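Local coordinates for 5' nucleotidase family protein (Staphylococcus aureus subsp. aureus, PDB 4Q7F), which belongs to the 5'-nucleotidase family, joining a calcineurin-like metallophosphoesterase domain that holds manganese and magnesium to a C-terminal domain, with a ligand pocket lined by residues from both, at residues I84-S89 against E314-Y319; T35-R40 against G76-N81. All coordinates share one frame; numbering follows the deposited sequence.

How the interactions relate
Both contacts use helix 78-85 of the calcineurin-like part of the chain, and their centres lie about 11 Å apart. Interaction 2 comes first along the sequence: it packs the 35-40 loop, which follows strand 19-25, on the buried start of that helix. Interaction 1 takes up the exposed far end and sets it against the end of helix 304-317, which is probably part of the connection between the two domains, as in relatives. The two are tied directly, since Arg-40 of the loop forms salt bridges with Asp-315 and Asp-318. Arg-40 therefore joins the loop to the end of helix 304-317 beside helix 78-85.

Interaction 1. Residues I84-S89 against E314-Y319; sequences IAHSGS and EDWLDY
Ala-85 and Trp-316 mark the closest backbone approach, their CA atoms 10.0 Å apart, so the end of helix 78-85 and the residue just after it meet Trp-316 through side chains. The motif is a T-shaped aromatic pair at the surface, between the calcineurin-like fold and helix 304-317. The imidazole of His-86 points its edge at the face of the Trp-316 indole: the His-86 ring and the five-membered ring of Trp-316 have centroids 4.7 Å apart and planes at 77°. CE1 of His-86 does the touching, riding 3.4 Å above the plane of the Trp-316 indole and offset toward its rim. In Trp-316, CG anti to the backbone N (chi1 -176°) swings the indole out toward 84-89, and chi2 near 75° turns its face to His-86. Farther along the indole, the methyl CB of Ala-85 reaches CZ2 of Trp-316 at 3.7 Å, approaching obliquely, so the benzo part of the ring is touched as well as the pyrrole part.

His-86 is the first residue to leave helical backbone angles, yet its ring stays close to the helix it has just left: ND1 is hydrogen-bonded to the carbonyl of Tyr-82, which helps to fix the imidazole's rotation. The Tyr-82 ring also stacks on His-86 and meets Trp-316 edge-to-face, making an aromatic cluster of three, while Met-377 and Ile-381 of helix 377-383 touch the tryptophan too. At the heart of the pair, CE1 of His-86 sits 3.5 Å from CD1 of Trp-316 and equally 3.5 Å from its NE1.

Interaction 2. Residues T35-R40 against G76-N81; sequences TDFTSR and GSPFCN
Phe-37 leans from the 35-40 loop onto Pro-78, the first residue of helix 78-85 in the calcineurin-like domain. Its CG is anti to the carbonyl carbon and beside the backbone N (chi1 -57°), which aims the ring at the helix start. CB of Phe-37 starts 4.0 Å from CG of Pro-78. CG of Phe-37 also lies 4.0 Å from CG of Pro-78. CD2 of Phe-37 makes the tightest approach, 3.6 Å to CD of Pro-78, and CE2 beyond it spans both CD of Pro-78 and, at 4.4 Å, CB of Ser-77. The two side chains cross at a slant. On the other ortho position, CD1 of Phe-37 packs against carboxylate OE2 of Glu-314, 3.5 Å away. CG2 of Thr-35 lies over the CE1/CZ rim of the Phe-37 ring, 3.6 Å above its plane, so the loop folds back on its own aromatic.

Local turns hold the loop in this shape. Thr-35 OG1 accepts from the backbone N of Phe-37 at 2.9 Å, an ST turn, and Asp-36 makes an Asx turn in which OD1 takes both N and OG1 of Thr-38. The backbone N of Thr-38 comes from above the carboxylate plane (36° out of it), whereas its hydroxyl arrives on the syn side. Across the contact, Ser-77 is the N-cap of helix 78-85: its OG accepts a weak bond from Phe-79 N, and also pairs with the carbonyl of Gly-30. The Ser-77 side chain is about 11 Å from the bound manganese.

The loop after strand 19-25 thus sends its buried Phe-37 ring between the start of helix 78-85 and helix 304-317, where Leu-313 and Glu-314 touch it, while the Phe-37 carbonyl O bonds to Arg-378 of helix 377-383.

Interaction 1. Residues I84-S89 against E314-Y319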
# COMPACT_ATOMS: atom_id res chain seq x y z
N ILE A 84 -16.24 -3.52 6.08
CA ILE A 84 -16.01 -3.35 7.49
C ILE A 84 -17.23 -2.69 8.11
O ILE A 84 -17.67 -3.10 9.19
CB ILE A 84 -14.76 -2.49 7.80
CG1 ILE A 84 -13.48 -3.12 7.23
CG2 ILE A 84 -14.62 -2.32 9.32
CD1 ILE A 84 -13.13 -4.48 7.79
N ALA A 85 -17.77 -1.69 7.41
CA ALA A 85 -18.93 -0.95 7.90
C ALA A 85 -20.23 -1.75 7.88
O ALA A 85 -21.17 -1.36 8.53
CB ALA A 85 -19.10 0.34 7.09
N HIS A 86 -20.30 -2.83 7.12
CA HIS A 86 -21.55 -3.61 7.11
C HIS A 86 -21.46 -4.89 7.93
O HIS A 86 -21.67 -4.83 9.13
CB HIS A 86 -22.06 -3.77 5.69
CG HIS A 86 -22.60 -2.48 5.16
ND1 HIS A 86 -21.79 -1.42 4.82
CD2 HIS A 86 -23.88 -2.03 5.03
CE1 HIS A 86 -22.53 -0.39 4.47
NE2 HIS A 86 -23.80 -0.74 4.58
N SER A 87 -21.12 -6.03 7.36
CA SER A 87 -21.07 -7.22 8.23
C SER A 87 -19.79 -7.30 9.07
O SER A 87 -19.73 -8.05 10.04
CB SER A 87 -21.24 -8.49 7.42
OG SER A 87 -22.48 -8.48 6.75
N GLY A 88 -18.78 -6.51 8.72
CA GLY A 88 -17.49 -6.61 9.38
C GLY A 88 -16.81 -7.88 8.83
O GLY A 88 -15.71 -8.22 9.24
N SER A 89 -17.48 -8.56 7.91
CA SER A 89 -16.98 -9.80 7.31
C SER A 89 -16.35 -9.56 5.94
O SER A 89 -16.81 -8.72 5.17
CB SER A 89 -18.11 -10.79 7.14
OG SER A 89 -17.65 -12.00 6.55
N GLU A 314 -22.29 1.72 -4.34
CA GLU A 314 -22.40 3.11 -4.82
C GLU A 314 -23.41 3.89 -3.99
O GLU A 314 -23.19 5.06 -3.64
CB GLU A 314 -22.76 3.15 -6.31
CG GLU A 314 -21.71 2.51 -7.23
CD GLU A 314 -20.38 3.22 -7.25
OE1 GLU A 314 -20.24 4.38 -6.72
OE2 GLU A 314 -19.44 2.61 -7.83
N ASP A 315 -24.54 3.26 -3.67
CA ASP A 315 -25.55 3.93 -2.85
C ASP A 315 -24.94 4.40 -1.51
O ASP A 315 -25.14 5.54 -1.10
CB ASP A 315 -26.76 3.02 -2.62
CG ASP A 315 -27.61 2.82 -3.88
OD1 ASP A 315 -27.36 3.47 -4.93
OD2 ASP A 315 -28.54 2.01 -3.83
N TRP A 316 -24.17 3.53 -0.86
CA TRP A 316 -23.51 3.87 0.39
C TRP A 316 -22.52 4.99 0.18
O TRP A 316 -22.47 5.93 0.97
CB TRP A 316 -22.82 2.63 0.96
CG TRP A 316 -22.20 2.82 2.27
CD1 TRP A 316 -22.85 2.91 3.48
CD2 TRP A 316 -20.80 2.86 2.56
NE1 TRP A 316 -21.93 3.02 4.49
CE2 TRP A 316 -20.67 3.00 3.96
CE3 TRP A 316 -19.65 2.79 1.78
CZ2 TRP A 316 -19.42 3.09 4.58
CZ3 TRP A 316 -18.42 2.87 2.39
CH2 TRP A 316 -18.31 3.01 3.78
N LEU A 317 -21.75 4.92 -0.91
CA LEU A 317 -20.79 5.96 -1.21
C LEU A 317 -21.44 7.32 -1.45
O LEU A 317 -20.82 8.35 -1.20
CB LEU A 317 -19.93 5.54 -2.40
CG LEU A 317 -18.94 4.42 -2.04
CD1 LEU A 317 -18.23 3.94 -3.29
CD2 LEU A 317 -17.93 4.89 -1.00
N ASP A 318 -22.68 7.32 -1.92
CA ASP A 318 -23.40 8.57 -2.17
C ASP A 318 -24.05 9.17 -0.93
O ASP A 318 -24.58 10.28 -1.00
CB ASP A 318 -24.47 8.36 -3.25
CG ASP A 318 -23.87 8.17 -4.64
OD1 ASP A 318 -22.71 8.60 -4.85
OD2 ASP A 318 -24.57 7.61 -5.52
N TYR A 319 -24.00 8.45 0.20
CA TYR A 319 -24.63 8.92 1.42
C TYR A 319 -24.06 10.28 1.78
O TYR A 319 -22.85 10.45 1.85
CB TYR A 319 -24.42 7.94 2.58
CG TYR A 319 -25.01 8.45 3.87
CD1 TYR A 319 -26.36 8.28 4.16
CD2 TYR A 319 -24.22 9.12 4.80
CE1 TYR A 319 -26.91 8.77 5.34
CE2 TYR A 319 -24.76 9.61 5.99
CZ TYR A 319 -26.10 9.43 6.25
OH TYR A 319 -26.63 9.91 7.42

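Interaction 2. Residues T35-R40 against G76-N81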
# COMPACT_ATOMS: atom_id res chain seq x y z
N THR A 35 -13.77 -0.01 -11.73
CA THR A 35 -13.86 1.39 -11.31
C THR A 35 -12.90 1.73 -10.19
O THR A 35 -12.56 0.87 -9.37
CB THR A 35 -15.29 1.72 -10.82
OG1 THR A 35 -15.36 3.09 -10.40
CG2 THR A 35 -15.69 0.81 -9.66
N ASP A 36 -12.48 3.00 -10.14
CA ASP A 36 -11.63 3.50 -9.06
C ASP A 36 -12.50 4.34 -8.08
O ASP A 36 -12.00 4.96 -7.15
CB ASP A 36 -10.45 4.33 -9.59
CG ASP A 36 -10.87 5.55 -10.37
OD1 ASP A 36 -12.05 5.97 -10.33
OD2 ASP A 36 -9.99 6.13 -11.03
N PHE A 37 -13.81 4.35 -8.35
CA PHE A 37 -14.84 5.03 -7.52
C PHE A 37 -14.78 6.57 -7.48
O PHE A 37 -15.45 7.20 -6.66
CB PHE A 37 -14.86 4.45 -6.11
CG PHE A 37 -15.10 2.98 -6.07
CD1 PHE A 37 -16.40 2.47 -6.18
CD2 PHE A 37 -14.05 2.09 -5.94
CE1 PHE A 37 -16.63 1.11 -6.17
CE2 PHE A 37 -14.27 0.73 -5.91
CZ PHE A 37 -15.57 0.24 -6.02
N THR A 38 -14.03 7.18 -8.38
CA THR A 38 -13.99 8.64 -8.42
C THR A 38 -15.40 9.20 -8.70
O THR A 38 -15.73 10.30 -8.27
CB THR A 38 -12.94 9.17 -9.41
OG1 THR A 38 -13.11 8.56 -10.67
CG2 THR A 38 -11.55 8.83 -8.92
N SER A 39 -16.24 8.42 -9.37
CA SER A 39 -17.64 8.81 -9.60
C SER A 39 -18.48 7.54 -9.73
O SER A 39 -17.96 6.49 -10.10
CB SER A 39 -17.80 9.75 -10.82
OG SER A 39 -17.45 9.11 -12.05
N ARG A 40 -19.76 7.64 -9.42
CA ARG A 40 -20.69 6.51 -9.41
C ARG A 40 -20.71 5.61 -10.63
O ARG A 40 -20.67 4.39 -10.50
CB ARG A 40 -22.11 7.00 -9.16
CG ARG A 40 -23.14 5.89 -9.13
CD ARG A 40 -24.54 6.41 -8.86
NE ARG A 40 -25.43 5.26 -8.71
CZ ARG A 40 -25.83 4.74 -7.55
NH1 ARG A 40 -26.62 3.68 -7.56
NH2 ARG A 40 -25.47 5.26 -6.37
N GLY A 76 -7.83 -1.62 0.68
CA GLY A 76 -7.43 -0.71 -0.35
C GLY A 76 -8.50 0.16 -0.93
O GLY A 76 -8.31 1.34 -1.04
N SER A 77 -9.63 -0.42 -1.27
CA SER A 77 -10.66 0.32 -1.95
C SER A 77 -11.83 0.62 -1.04
O SER A 77 -11.93 0.04 0.03
CB SER A 77 -11.16 -0.52 -3.12
OG SER A 77 -11.99 -1.58 -2.65
N PRO A 78 -12.74 1.50 -1.48
CA PRO A 78 -13.95 1.79 -0.72
C PRO A 78 -14.82 0.57 -0.54
O PRO A 78 -15.65 0.56 0.34
CB PRO A 78 -14.68 2.82 -1.61
CG PRO A 78 -13.61 3.47 -2.39
CD PRO A 78 -12.64 2.36 -2.67
N PHE A 79 -14.64 -0.46 -1.36
CA PHE A 79 -15.41 -1.71 -1.19
C PHE A 79 -14.97 -2.34 0.15
O PHE A 79 -15.80 -2.84 0.96
CB PHE A 79 -15.18 -2.64 -2.39
CG PHE A 79 -15.81 -4.02 -2.25
CD1 PHE A 79 -17.12 -4.17 -1.82
CD2 PHE A 79 -15.09 -5.16 -2.59
CE1 PHE A 79 -17.70 -5.43 -1.71
CE2 PHE A 79 -15.67 -6.42 -2.49
CZ PHE A 79 -16.98 -6.55 -2.05
N CYS A 80 -13.67 -2.24 0.43
CA CYS A 80 -13.13 -2.73 1.68
C CYS A 80 -13.74 -1.93 2.86
O CYS A 80 -14.17 -2.53 3.85
CB CYS A 80 -11.61 -2.71 1.63
SG CYS A 80 -10.91 -3.87 0.41
N ASN A 81 -13.81 -0.59 2.76
CA ASN A 81 -14.46 0.21 3.80
C ASN A 81 -15.89 -0.25 4.00
O ASN A 81 -16.36 -0.41 5.14
CB ASN A 81 -14.50 1.69 3.47
CG ASN A 81 -13.14 2.29 3.32
OD1 ASN A 81 -12.36 1.88 2.46
ND2 ASN A 81 -12.84 3.30 4.12